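Local coordinates for cell wall binding protein cwp8 (Peptoclostridium difficile, PDB 5J6Q) that probably attaches to the bacterial cell wall through three CWB2 domains as a surface protein associated with the S-layer, at residues D429-S432 against I433-R436; A503-I506 against N507-A511; G525-G528 against Q529-D532; V561-L564 against R565-A569. All blocks are in the same frame, centred on the assembly; numbering follows the deposited sequence.

Contact 1: residues D429-S432 against I433-R436; sequences DAMS and ISAR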
ATOM      1  N   ASP A 429       1.096 -29.044 -19.066  1.00 47.78           N
ATOM      2  CA  ASP A 429       2.240 -28.849 -19.994  1.00 47.44           C
ATOM      3  C   ASP A 429       1.841 -27.907 -21.079  1.00 45.71           C
ATOM      4  O   ASP A 429       2.672 -27.134 -21.592  1.00 44.05           O
ATOM      5  CB  ASP A 429       2.692 -30.139 -20.729  1.00 37.72           C
ATOM      6  CG  ASP A 429       3.449 -31.086 -19.861  1.00 55.70           C
ATOM      7  OD1 ASP A 429       3.978 -30.645 -18.777  1.00 60.91           O
ATOM      8  OD2 ASP A 429       3.539 -32.253 -20.225  1.00 66.42           O
ATOM      9  N   ALA A 430       0.581 -28.023 -21.480  1.00 44.07           N
ATOM     10  CA  ALA A 430       0.020 -27.261 -22.577  1.00 41.35           C
ATOM     11  C   ALA A 430      -0.076 -25.799 -22.306  1.00 45.38           C
ATOM     12  O   ALA A 430       0.345 -25.034 -23.166  1.00 50.14           O
ATOM     13  CB  ALA A 430      -1.346 -27.812 -22.916  1.00 44.71           C
ATOM     14  N   MET A 431      -0.628 -25.384 -21.131  1.00 43.93           N
ATOM     15  CA  MET A 431      -0.774 -24.007 -20.705  1.00 34.45           C
ATOM     16  C   MET A 431       0.478 -23.167 -20.905  1.00 32.61           C
ATOM     17  O   MET A 431       0.392 -21.981 -21.046  1.00 28.29           O
ATOM     18  CB  MET A 431      -1.025 -24.022 -19.233  1.00 36.67           C
ATOM     19  CG  MET A 431      -1.428 -22.754 -18.758  1.00 37.08           C
ATOM     20  SD  MET A 431      -3.136 -22.440 -19.332  1.00 44.06           S
ATOM     21  CE  MET A 431      -3.939 -23.883 -18.645  1.00 46.86           C
ATOM     22  N   SER A 432       1.609 -23.789 -20.869  1.00 27.85           N
ATOM     23  CA  SER A 432       2.883 -23.151 -21.063  1.00 31.65           C
ATOM     24  C   SER A 432       3.092 -22.568 -22.509  1.00 32.99           C
ATOM     25  O   SER A 432       3.880 -21.611 -22.721  1.00 30.74           O
ATOM     26  CB  SER A 432       3.934 -24.203 -20.714  1.00 37.30           C
ATOM     27  OG  SER A 432       4.234 -24.216 -19.324  1.00 34.81           O
ATOM     28  N   ILE A 433       2.360 -23.112 -23.490  1.00 34.66           N
ATOM     29  CA  ILE A 433       2.481 -22.674 -24.894  1.00 30.20           C
ATOM     30  C   ILE A 433       1.300 -21.811 -25.310  1.00 31.25           C
ATOM     31  O   ILE A 433       1.314 -21.321 -26.418  1.00 39.18           O
ATOM     32  CB  ILE A 433       2.632 -24.015 -25.719  1.00 37.94           C
ATOM     33  CG1 ILE A 433       3.327 -23.753 -27.062  1.00 44.39           C
ATOM     34  CG2 ILE A 433       1.245 -24.646 -25.963  1.00 35.51           C
ATOM     35  CD1 ILE A 433       4.651 -22.955 -26.984  1.00 44.66           C
ATOM     36  N   SER A 434       0.253 -21.579 -24.438  1.00 34.69           N
ATOM     37  CA  SER A 434      -0.854 -20.707 -24.833  1.00 34.06           C
ATOM     38  C   SER A 434      -0.421 -19.294 -25.257  1.00 36.87           C
ATOM     39  O   SER A 434      -0.901 -18.872 -26.283  1.00 37.27           O
ATOM     40  CB  SER A 434      -1.884 -20.605 -23.700  1.00 36.38           C
ATOM     41  OG  SER A 434      -2.561 -21.861 -23.627  1.00 36.90           O
ATOM     42  N   ALA A 435       0.458 -18.586 -24.517  1.00 34.34           N
ATOM     43  CA  ALA A 435       0.784 -17.220 -24.931  1.00 41.84           C
ATOM     44  C   ALA A 435       1.432 -17.249 -26.329  1.00 36.26           C
ATOM     45  O   ALA A 435       1.049 -16.497 -27.161  1.00 34.46           O
ATOM     46  CB  ALA A 435       1.763 -16.582 -23.940  1.00 34.67           C
ATOM     47  N   ARG A 436       2.424 -18.137 -26.526  1.00 37.60           N
ATOM     48  CA  ARG A 436       3.170 -18.213 -27.778  1.00 41.50           C
ATOM     49  C   ARG A 436       2.222 -18.493 -28.907  1.00 42.29           C
ATOM     50  O   ARG A 436       2.338 -17.809 -29.945  1.00 40.89           O
ATOM     51  CB  ARG A 436       4.252 -19.287 -27.651  1.00 42.86           C
ATOM     52  CG  ARG A 436       4.813 -19.722 -28.963  1.00 42.89           C
ATOM     53  CD  ARG A 436       5.644 -18.538 -29.491  1.00 44.96           C
ATOM     54  NE  ARG A 436       6.241 -18.839 -30.774  1.00 50.07           N
ATOM     55  CZ  ARG A 436       7.308 -18.196 -31.263  1.00 62.05           C
ATOM     56  NH1 ARG A 436       7.790 -18.532 -32.452  1.00 52.82           N
ATOM     57  NH2 ARG A 436       7.897 -17.213 -30.565  1.00 45.35           N
TER
HETATM   58  O   HOH W   1       1.388 -19.505 -21.954  1.00 33.09           O
HETATM   59  O   HOH W   2       3.701 -19.526 -24.355  1.00 36.97           O

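Contact 2: residues A503-I506 against N507-A511; sequences AKVI and NKYYA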
ATOM      1  N   ALA A 503       9.884 -24.375 -18.164  1.00 27.57           N
ATOM      2  CA  ALA A 503      11.243 -23.883 -18.453  1.00 32.75           C
ATOM      3  C   ALA A 503      11.626 -24.133 -19.917  1.00 34.77           C
ATOM      4  O   ALA A 503      12.195 -23.211 -20.528  1.00 29.33           O
ATOM      5  CB  ALA A 503      12.344 -24.518 -17.529  1.00 32.40           C
ATOM      6  N   LYS A 504      11.354 -25.359 -20.532  1.00 34.95           N
ATOM      7  CA  LYS A 504      11.728 -25.511 -21.999  1.00 32.32           C
ATOM      8  C   LYS A 504      11.010 -24.586 -22.954  1.00 39.22           C
ATOM      9  O   LYS A 504      11.647 -24.108 -23.918  1.00 35.58           O
ATOM     10  CB  LYS A 504      11.551 -26.977 -22.451  1.00 34.34           C
ATOM     11  CG  LYS A 504      12.586 -27.837 -21.700  1.00 43.50           C
ATOM     12  CD  LYS A 504      12.326 -29.359 -21.751  1.00 46.87           C
ATOM     13  CE  LYS A 504      13.677 -30.104 -21.825  1.00 50.31           C
ATOM     14  NZ  LYS A 504      13.462 -31.450 -22.470  1.00 70.31           N
ATOM     15  N   VAL A 505       9.674 -24.277 -22.730  1.00 37.80           N
ATOM     16  CA  VAL A 505       8.992 -23.324 -23.621  1.00 30.53           C
ATOM     17  C   VAL A 505       9.679 -21.935 -23.517  1.00 36.87           C
ATOM     18  O   VAL A 505       9.922 -21.248 -24.557  1.00 36.41           O
ATOM     19  CB  VAL A 505       7.515 -23.248 -23.133  1.00 29.81           C
ATOM     20  CG1 VAL A 505       6.725 -22.083 -23.823  1.00 27.76           C
ATOM     21  CG2 VAL A 505       6.832 -24.540 -23.483  1.00 25.06           C
ATOM     22  N   ILE A 506       9.955 -21.510 -22.254  1.00 31.76           N
ATOM     23  CA  ILE A 506      10.583 -20.219 -22.036  1.00 36.60           C
ATOM     24  C   ILE A 506      11.983 -20.217 -22.712  1.00 39.81           C
ATOM     25  O   ILE A 506      12.345 -19.244 -23.396  1.00 34.72           O
ATOM     26  CB  ILE A 506      10.688 -19.844 -20.526  1.00 39.95           C
ATOM     27  CG1 ILE A 506       9.308 -19.469 -19.876  1.00 40.69           C
ATOM     28  CG2 ILE A 506      11.627 -18.623 -20.454  1.00 45.01           C
ATOM     29  CD1 ILE A 506       9.212 -19.811 -18.305  1.00 40.50           C
ATOM     30  N   ASN A 507      12.756 -21.334 -22.583  1.00 37.02           N
ATOM     31  CA  ASN A 507      14.125 -21.316 -23.168  1.00 37.75           C
ATOM     32  C   ASN A 507      14.066 -21.222 -24.690  1.00 38.70           C
ATOM     33  O   ASN A 507      14.906 -20.613 -25.322  1.00 39.60           O
ATOM     34  CB  ASN A 507      14.844 -22.573 -22.798  1.00 35.98           C
ATOM     35  CG  ASN A 507      16.314 -22.720 -23.233  1.00 43.14           C
ATOM     36  OD1 ASN A 507      17.195 -21.875 -22.972  1.00 39.23           O
ATOM     37  ND2 ASN A 507      16.675 -23.820 -23.825  1.00 39.58           N
ATOM     38  N   LYS A 508      13.078 -21.820 -25.254  1.00 36.28           N
ATOM     39  CA  LYS A 508      13.004 -21.841 -26.689  1.00 42.55           C
ATOM     40  C   LYS A 508      12.439 -20.599 -27.331  1.00 41.27           C
ATOM     41  O   LYS A 508      12.966 -20.158 -28.345  1.00 41.38           O
ATOM     42  CB  LYS A 508      12.167 -23.028 -27.153  1.00 41.78           C
ATOM     43  CG  LYS A 508      12.135 -23.064 -28.706  1.00 42.80           C
ATOM     44  CD  LYS A 508      11.441 -24.430 -29.247  1.00 42.10           C
ATOM     45  CE  LYS A 508      11.327 -24.293 -30.757  1.00 57.06           C
ATOM     46  NZ  LYS A 508      11.911 -25.461 -31.436  1.00 61.63           N
ATOM     47  N   TYR A 509      11.430 -20.002 -26.752  1.00 39.42           N
ATOM     48  CA  TYR A 509      10.839 -18.910 -27.456  1.00 39.54           C
ATOM     49  C   TYR A 509      10.986 -17.510 -26.930  1.00 41.30           C
ATOM     50  O   TYR A 509      10.468 -16.637 -27.638  1.00 40.30           O
ATOM     51  CB  TYR A 509       9.339 -19.143 -27.449  1.00 33.07           C
ATOM     52  CG  TYR A 509       8.936 -20.388 -28.219  1.00 42.48           C
ATOM     53  CD1 TYR A 509       8.341 -21.463 -27.571  1.00 45.86           C
ATOM     54  CD2 TYR A 509       9.083 -20.459 -29.595  1.00 43.46           C
ATOM     55  CE1 TYR A 509       7.887 -22.575 -28.274  1.00 51.38           C
ATOM     56  CE2 TYR A 509       8.612 -21.559 -30.321  1.00 51.45           C
ATOM     57  CZ  TYR A 509       8.012 -22.605 -29.655  1.00 58.61           C
ATOM     58  OH  TYR A 509       7.499 -23.656 -30.349  1.00 59.07           O
ATOM     59  N   TYR A 510      11.641 -17.267 -25.762  1.00 36.24           N
ATOM     60  CA  TYR A 510      11.466 -15.934 -25.253  1.00 36.09           C
ATOM     61  C   TYR A 510      12.694 -15.145 -25.031  1.00 36.56           C
ATOM     62  O   TYR A 510      12.631 -14.171 -24.288  1.00 34.76           O
ATOM     63  CB  TYR A 510      10.644 -16.024 -23.941  1.00 36.82           C
ATOM     64  CG  TYR A 510       9.181 -16.299 -24.254  1.00 33.27           C
ATOM     65  CD1 TYR A 510       8.648 -17.571 -24.110  1.00 33.40           C
ATOM     66  CD2 TYR A 510       8.351 -15.274 -24.701  1.00 23.93           C
ATOM     67  CE1 TYR A 510       7.305 -17.812 -24.416  1.00 32.99           C
ATOM     68  CE2 TYR A 510       7.028 -15.499 -25.011  1.00 25.70           C
ATOM     69  CZ  TYR A 510       6.498 -16.798 -24.861  1.00 32.57           C
ATOM     70  OH  TYR A 510       5.183 -17.027 -25.168  1.00 33.95           O
ATOM     71  N   ALA A 511      13.819 -15.502 -25.710  1.00 36.31           N
ATOM     72  CA  ALA A 511      15.025 -14.738 -25.588  1.00 37.82           C
ATOM     73  C   ALA A 511      14.640 -13.250 -25.911  1.00 41.47           C
ATOM     74  O   ALA A 511      13.852 -13.010 -26.842  1.00 39.45           O
ATOM     75  CB  ALA A 511      16.089 -15.268 -26.595  1.00 40.48           C
TER
HETATM   76  O   HOH W   3      13.928 -25.481 -24.919  1.00 43.42           O

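Contact 3: residues G525-G528 against Q529-D532; sequences GGNG and QLVD. With SO4 (sulfate ion), chain D.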
ATOM      1  N   GLY A 525      -4.054 -27.135  -5.042  1.00 38.23           N
ATOM      2  CA  GLY A 525      -5.462 -27.086  -5.372  1.00 29.52           C
ATOM      3  C   GLY A 525      -5.814 -27.748  -6.671  1.00 38.51           C
ATOM      4  O   GLY A 525      -6.958 -27.639  -7.083  1.00 42.49           O
ATOM      5  N   GLY A 526      -4.852 -28.421  -7.355  1.00 44.86           N
ATOM      6  CA  GLY A 526      -5.199 -29.140  -8.593  1.00 43.35           C
ATOM      7  C   GLY A 526      -5.186 -28.281  -9.861  1.00 39.44           C
ATOM      8  O   GLY A 526      -5.029 -27.055  -9.817  1.00 34.81           O
ATOM      9  N   ASN A 527      -5.362 -28.935 -11.023  1.00 38.51           N
ATOM     10  CA  ASN A 527      -5.331 -28.326 -12.370  1.00 39.78           C
ATOM     11  C   ASN A 527      -6.384 -27.208 -12.641  1.00 41.18           C
ATOM     12  O   ASN A 527      -6.113 -26.273 -13.451  1.00 42.77           O
ATOM     13  CB  ASN A 527      -5.384 -29.438 -13.395  1.00 38.90           C
ATOM     14  CG  ASN A 527      -4.032 -30.206 -13.465  1.00 48.76           C
ATOM     15  OD1 ASN A 527      -3.077 -29.914 -12.706  1.00 45.92           O
ATOM     16  ND2 ASN A 527      -3.847 -31.158 -14.366  1.00 44.60           N
ATOM     17  N   GLY A 528      -7.531 -27.253 -11.963  1.00 44.39           N
ATOM     18  CA  GLY A 528      -8.478 -26.169 -12.086  1.00 40.87           C
ATOM     19  C   GLY A 528      -7.812 -24.822 -11.796  1.00 46.17           C
ATOM     20  O   GLY A 528      -8.267 -23.788 -12.316  1.00 43.44           O
ATOM     21  N   GLN A 529      -6.670 -24.812 -10.999  1.00 40.81           N
ATOM     22  CA  GLN A 529      -6.026 -23.523 -10.678  1.00 34.21           C
ATOM     23  C   GLN A 529      -5.220 -22.941 -11.895  1.00 36.13           C
ATOM     24  O   GLN A 529      -4.668 -21.847 -11.813  1.00 35.07           O
ATOM     25  CB  GLN A 529      -5.107 -23.687  -9.444  1.00 38.04           C
ATOM     26  CG  GLN A 529      -5.939 -23.897  -8.167  1.00 41.35           C
ATOM     27  CD  GLN A 529      -6.858 -22.752  -7.886  1.00 43.28           C
ATOM     28  OE1 GLN A 529      -6.467 -21.620  -7.777  1.00 47.21           O
ATOM     29  NE2 GLN A 529      -8.119 -23.084  -7.670  1.00 54.21           N
ATOM     30  N   LEU A 530      -5.161 -23.683 -12.978  1.00 33.47           N
ATOM     31  CA  LEU A 530      -4.505 -23.212 -14.192  1.00 38.25           C
ATOM     32  C   LEU A 530      -5.391 -22.197 -14.886  1.00 38.40           C
ATOM     33  O   LEU A 530      -4.973 -21.577 -15.899  1.00 39.64           O
ATOM     34  CB  LEU A 530      -4.209 -24.392 -15.126  1.00 32.31           C
ATOM     35  CG  LEU A 530      -2.971 -25.231 -14.598  1.00 33.13           C
ATOM     36  CD1 LEU A 530      -2.968 -26.450 -15.562  1.00 29.23           C
ATOM     37  CD2 LEU A 530      -1.589 -24.487 -14.765  1.00 36.68           C
ATOM     38  N   VAL A 531      -6.600 -21.960 -14.335  1.00 34.36           N
ATOM     39  CA  VAL A 531      -7.498 -21.019 -15.039  1.00 37.70           C
ATOM     40  C   VAL A 531      -6.917 -19.612 -15.119  1.00 33.55           C
ATOM     41  O   VAL A 531      -7.146 -18.912 -16.095  1.00 34.37           O
ATOM     42  CB  VAL A 531      -8.872 -20.997 -14.327  1.00 39.27           C
ATOM     43  CG1 VAL A 531      -8.672 -20.548 -12.865  1.00 36.00           C
ATOM     44  CG2 VAL A 531      -9.835 -20.040 -15.071  1.00 33.62           C
ATOM     45  N   ASP A 532      -6.145 -19.183 -14.097  1.00 33.60           N
ATOM     46  CA  ASP A 532      -5.580 -17.829 -14.155  1.00 33.36           C
ATOM     47  C   ASP A 532      -4.606 -17.691 -15.387  1.00 27.83           C
ATOM     48  O   ASP A 532      -4.610 -16.695 -16.110  1.00 31.80           O
ATOM     49  CB  ASP A 532      -4.853 -17.510 -12.825  1.00 30.52           C
ATOM     50  CG  ASP A 532      -5.830 -17.256 -11.659  1.00 34.99           C
ATOM     51  OD1 ASP A 532      -7.063 -17.092 -11.915  1.00 36.80           O
ATOM     52  OD2 ASP A 532      -5.381 -17.206 -10.539  1.00 36.23           O
TER
HETATM   53  S   SO4 D 703     -11.002 -19.778  -7.073  1.00 79.78           S
HETATM   54  O1  SO4 D 703     -10.661 -21.233  -7.094  1.00 80.52           O
HETATM   55  O2  SO4 D 703     -11.429 -19.382  -5.842  1.00 79.58           O
HETATM   56  O3  SO4 D 703     -12.029 -19.474  -7.972  1.00 80.12           O
HETATM   57  O4  SO4 D 703      -9.764 -18.974  -7.456  1.00 82.33           O

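Contact 4: residues V561-L564 against R565-A569; sequences VVEL and RLKNA. With SO4 (sulfate ion), chain G.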
ATOM      1  N   VAL A 561      16.598 -20.925 -16.905  1.00 35.21           N
ATOM      2  CA  VAL A 561      16.124 -20.297 -18.118  1.00 36.50           C
ATOM      3  C   VAL A 561      15.731 -18.872 -17.939  1.00 34.29           C
ATOM      4  O   VAL A 561      15.917 -18.044 -18.909  1.00 29.42           O
ATOM      5  CB  VAL A 561      14.983 -21.045 -18.864  1.00 36.15           C
ATOM      6  CG1 VAL A 561      15.316 -22.555 -18.959  1.00 33.46           C
ATOM      7  CG2 VAL A 561      13.671 -20.780 -18.212  1.00 36.43           C
ATOM      8  N   VAL A 562      15.160 -18.518 -16.755  1.00 30.47           N
ATOM      9  CA  VAL A 562      14.802 -17.147 -16.585  1.00 32.94           C
ATOM     10  C   VAL A 562      16.127 -16.296 -16.622  1.00 34.96           C
ATOM     11  O   VAL A 562      16.160 -15.224 -17.203  1.00 31.52           O
ATOM     12  CB  VAL A 562      13.999 -17.033 -15.245  1.00 38.54           C
ATOM     13  CG1 VAL A 562      13.931 -15.572 -14.806  1.00 40.71           C
ATOM     14  CG2 VAL A 562      12.562 -17.612 -15.411  1.00 35.76           C
ATOM     15  N   GLU A 563      17.155 -16.766 -15.908  1.00 34.27           N
ATOM     16  CA  GLU A 563      18.454 -16.112 -15.834  1.00 35.24           C
ATOM     17  C   GLU A 563      19.019 -15.922 -17.259  1.00 37.74           C
ATOM     18  O   GLU A 563      19.590 -14.887 -17.515  1.00 37.73           O
ATOM     19  CB  GLU A 563      19.376 -16.991 -14.966  1.00 34.94           C
ATOM     20  CG  GLU A 563      20.845 -16.741 -15.069  1.00 37.94           C
ATOM     21  CD  GLU A 563      21.657 -17.474 -14.037  1.00 44.22           C
ATOM     22  OE1 GLU A 563      22.256 -16.794 -13.233  1.00 50.32           O
ATOM     23  OE2 GLU A 563      21.716 -18.716 -14.037  1.00 46.04           O
ATOM     24  N   LEU A 564      18.859 -16.932 -18.199  1.00 36.70           N
ATOM     25  CA  LEU A 564      19.392 -16.789 -19.587  1.00 34.78           C
ATOM     26  C   LEU A 564      18.536 -15.970 -20.496  1.00 37.97           C
ATOM     27  O   LEU A 564      19.061 -15.191 -21.317  1.00 37.54           O
ATOM     28  CB  LEU A 564      19.502 -18.167 -20.270  1.00 37.03           C
ATOM     29  CG  LEU A 564      20.549 -19.068 -19.652  1.00 35.18           C
ATOM     30  CD1 LEU A 564      20.527 -20.465 -20.351  1.00 28.84           C
ATOM     31  CD2 LEU A 564      21.913 -18.305 -19.840  1.00 39.69           C
ATOM     32  N   ARG A 565      17.193 -16.101 -20.373  1.00 34.65           N
ATOM     33  CA  ARG A 565      16.331 -15.481 -21.365  1.00 35.14           C
ATOM     34  C   ARG A 565      15.689 -14.209 -21.001  1.00 37.05           C
ATOM     35  O   ARG A 565      15.243 -13.530 -21.940  1.00 37.01           O
ATOM     36  CB  ARG A 565      15.140 -16.466 -21.761  1.00 34.81           C
ATOM     37  CG  ARG A 565      15.623 -17.853 -22.268  1.00 37.25           C
ATOM     38  CD  ARG A 565      16.104 -17.825 -23.709  1.00 46.79           C
ATOM     39  NE  ARG A 565      17.501 -17.526 -23.686  1.00 67.97           N
ATOM     40  CZ  ARG A 565      18.467 -18.291 -24.176  1.00 63.74           C
ATOM     41  NH1 ARG A 565      19.725 -17.894 -24.099  1.00 64.59           N
ATOM     42  NH2 ARG A 565      18.176 -19.458 -24.754  1.00 47.63           N
ATOM     43  N   LEU A 566      15.605 -13.838 -19.718  1.00 34.76           N
ATOM     44  CA  LEU A 566      14.683 -12.680 -19.489  1.00 39.29           C
ATOM     45  C   LEU A 566      15.310 -11.529 -18.847  1.00 40.80           C
ATOM     46  O   LEU A 566      14.691 -10.732 -18.159  1.00 42.69           O
ATOM     47  CB  LEU A 566      13.499 -13.231 -18.594  1.00 37.29           C
ATOM     48  CG  LEU A 566      12.797 -14.402 -19.241  1.00 35.03           C
ATOM     49  CD1 LEU A 566      11.606 -14.918 -18.278  1.00 31.54           C
ATOM     50  CD2 LEU A 566      12.153 -14.087 -20.580  1.00 25.84           C
ATOM     51  N   LYS A 567      16.578 -11.394 -19.131  1.00 45.97           N
ATOM     52  CA  LYS A 567      17.425 -10.333 -18.652  1.00 42.71           C
ATOM     53  C   LYS A 567      16.963  -9.001 -19.086  1.00 41.40           C
ATOM     54  O   LYS A 567      17.306  -8.015 -18.447  1.00 43.46           O
ATOM     55  CB  LYS A 567      18.851 -10.616 -19.135  1.00 44.80           C
ATOM     56  CG  LYS A 567      19.817 -10.676 -18.058  1.00 51.31           C
ATOM     57  CD  LYS A 567      19.504 -11.817 -17.151  1.00 49.11           C
ATOM     58  CE  LYS A 567      20.115 -11.481 -15.841  1.00 59.62           C
ATOM     59  NZ  LYS A 567      20.931 -12.587 -15.362  1.00 57.24           N
ATOM     60  N   ASN A 568      16.194  -8.938 -20.153  1.00 41.59           N
ATOM     61  CA  ASN A 568      15.643  -7.669 -20.685  1.00 43.78           C
ATOM     62  C   ASN A 568      14.259  -7.336 -20.037  1.00 45.80           C
ATOM     63  O   ASN A 568      13.758  -6.260 -20.311  1.00 41.23           O
ATOM     64  CB  ASN A 568      15.477  -7.777 -22.222  1.00 42.52           C
ATOM     65  CG  ASN A 568      16.867  -8.043 -22.892  1.00 49.45           C
ATOM     66  OD1 ASN A 568      17.805  -7.254 -22.732  1.00 52.48           O
ATOM     67  ND2 ASN A 568      17.143  -9.187 -23.487  1.00 43.40           N
ATOM     68  N   ALA A 569      13.686  -8.236 -19.148  1.00 39.14           N
ATOM     69  CA  ALA A 569      12.352  -7.982 -18.599  1.00 42.42           C
ATOM     70  C   ALA A 569      12.349  -6.769 -17.669  1.00 37.81           C
ATOM     71  O   ALA A 569      13.114  -6.764 -16.771  1.00 37.91           O
ATOM     72  CB  ALA A 569      11.845  -9.208 -17.838  1.00 45.10           C
TER
HETATM   73  S   SO4 G 706      22.460 -19.595 -24.396  1.00 83.48           S
HETATM   74  O1  SO4 G 706      23.825 -19.834 -25.093  1.00 87.66           O
HETATM   75  O2  SO4 G 706      22.203 -20.576 -23.424  1.00 80.84           O
HETATM   76  O3  SO4 G 706      21.425 -19.683 -25.427  1.00 82.51           O
HETATM   77  O4  SO4 G 706      22.512 -18.243 -23.821  1.00 82.36           O
HETATM   78  O   HOH W   4      18.883 -15.306 -24.481  1.00 40.47           O
HETATM   79  O   HOH W   5      21.465 -16.096 -22.693  1.00 64.40           O

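Contact 1: residues D429-S432 against I433-R436
Ile433 sets the start of its side chain against the carbonyl oxygen of Ala430, three residues back. Ile433 CB is 3.6 Å from Ala430 O. CG2 sits between the backbone N and the carbonyl carbon, and this brings Ile433 CG2 to 3.0 Å from Ala430 O, a tight approach. CG1 stands anti to the backbone N (chi1 -157°) and carries CD1 away from Ala430, to the ring of Tyr509 on helix 498-509. Val505 and Phe420 also pack on this side chain.

Ala430 O takes the N-H of Ile433 as well, with Ile433 N 2.8 Å away and an N-H...O angle of 168°. The next bond is weak, Ser434 N to Met431 O at 3.4 Å. Water then takes over. One water accepts from Ala435 N and donates to Met431 O. A second joins Arg436 N to Ser432 O in the same way. Both bridges span the i to i+4 step of an alpha helix. Ser432 OG bonds to Asn502 of helix 498-509, and Ser434 OG to Leu326 O. The arrangement is a water-inserted break in the helical region that follows strand 418-423 of a CWB2 domain with a toprim-like fold.

Contact 2: residues A503-I506 against N507-A511
Val505 overlaps the ring of Tyr509 one turn further along, with Val505 CG1 4.1 Å from Tyr509 CD1. The two side chains lie at a slant to each other. Val505 also touches Leu493 of strand 491-493. Tyr509 CG is anti to the carbonyl carbon (chi1 -65°), which turns the ring back along the helix, and Tyr509 CD1 reaches 3.4 Å from Val505 O. Lys508 CG lies over the centre of one face of the same ring. The Lys508 tip goes on to a salt bridge with Glu491, and Tyr509 OH has a weak bond to Glu465.

This is the C-terminal end of helix 498-509 in a CWB2 domain. Val505 O holds Tyr509 N at 2.9 Å and also receives a weak bond from Lys508 N. The last bond of the series, from Tyr510 N to Ile506 O, is longer, at 3.2 Å. Tyr510 is the first residue to leave the helical angles, and its CB points back at the last turn. Its ring meets Ile506 with an edge, Tyr510 CD1 being 3.9 Å from Ile506 CA. The side chains of Ile506 and Tyr510 both touch Pro546.

The outer side of the turn is more polar. Water donates to Lys504 O at 2.8 Å and accepts a weak bond from Asn507 ND2. Lys504 NZ turns to Ala494 O.

Contact 3: residues G525-G528 against Q529-D532
Gln529, Leu530 and Val531 leave the backbone on three different sides, and each lies against the carbonyl oxygen three residues earlier. Gln529 CB is 3.4 Å from Gly526 O. Leu530 CB is 3.2 Å from Asn527 O, and its CG and CD1 run on past the same oxygen, with Leu530 CG 3.5 Å from Asn527 O. Val531 CG1 comes to 3.3 Å from Gly528 O, because it occupies the place between the backbone N and the carbonyl carbon (chi1 60°).

The same three oxygens accept the N-H groups of the same three residues. Gln529 N bonds to Gly526 O, Leu530 N to Asn527 O and Val531 N to Gly528 O. The shortest is Leu530 N to Asn527 O at 2.8 Å. This is the i to i+3 pattern of a 3-10 turn leading into a helix. Before it, Gly525 and Gly526 have positive phi, a conformation open chiefly to glycine.

The Gln529 chain bends at chi2 (-60°), and its amide splits its bonds. NE2 donates to a sulfate ion, probably from the crystallisation liquor, with Gln529 NE2 to sulfate O1 at 3.2 Å. OE1 accepts from Lys520. Arg294 holds the same sulfate. Asn527 bonds to Glu427 and Arg498. The turn follows strand 516-519 and opens helix 531-542, with Leu530 packed on helices 322-327 and 427-430 and Val531 on Arg294 of helix 294-305.

Contact 4: residues V561-L564 against R565-A569
Bends at chi2 (-78°) and chi3 (90°) fold the Arg565 side chain back over Leu564, so that Leu564 CB lies over one face of the guanidinium. Arg565 NH1 is 3.8 Å from Leu564 CB. The edge of the group meets a sulfate ion, again probably from the crystallisation liquor. Arg565 NH1 donates to sulfate O3 at 2.8 Å, nearly straight (165°), and weaker bonds run from NH1 to O4 and from NH2 to O3. One water, in the guanidinium plane, joins NH1, Leu564 O and sulfate O4. A second donates to Leu564 O and accepts a weak bond from NE. The helix-end carbonyl, the arginine and the anion thus share one hydrogen-bonded network.

On another side, Lys567 runs alongside Glu563, pointing the same way. Lys567 CD is 3.1 Å from Glu563 O, and NZ makes a weak bond to that oxygen at 3.4 Å. Val562 CG2 meets Leu566 CD1 at 4.0 Å, and Leu566 N bonds to Val562 O at 2.9 Å.

Here helix 556-565 ends, and a type I beta turn from Leu566 to Ala569 leads towards strand 572-575. Val561 packs on helix 498-509, Val562 and Glu563 on helix 581-590, and Leu566 on Ile591.

Contact 1 is the buried one, while contacts 2, 3 and 4 are partly exposed. It belongs to one CWB2 range, the other three to the next, so its touches to contacts 2 and 3 probably run between CWB2 repeats. Arg436 meets Tyr509 of contact 2, and Met431 CE meets Leu530 of contact 3. Contacts 2 and 4 lie on helices 498-509 and 556-565, which pack together through Ile506 with Val561 and Asn507 with Arg565. Both are helix ends with i to i+4 bonds. Contact 3 is a helix start with i to i+3 bonds, and contact 1 a break bridged by water. A sulfate is hydrogen-bonded at partly exposed Gln529 in contact 3 and Arg565 in contact 4.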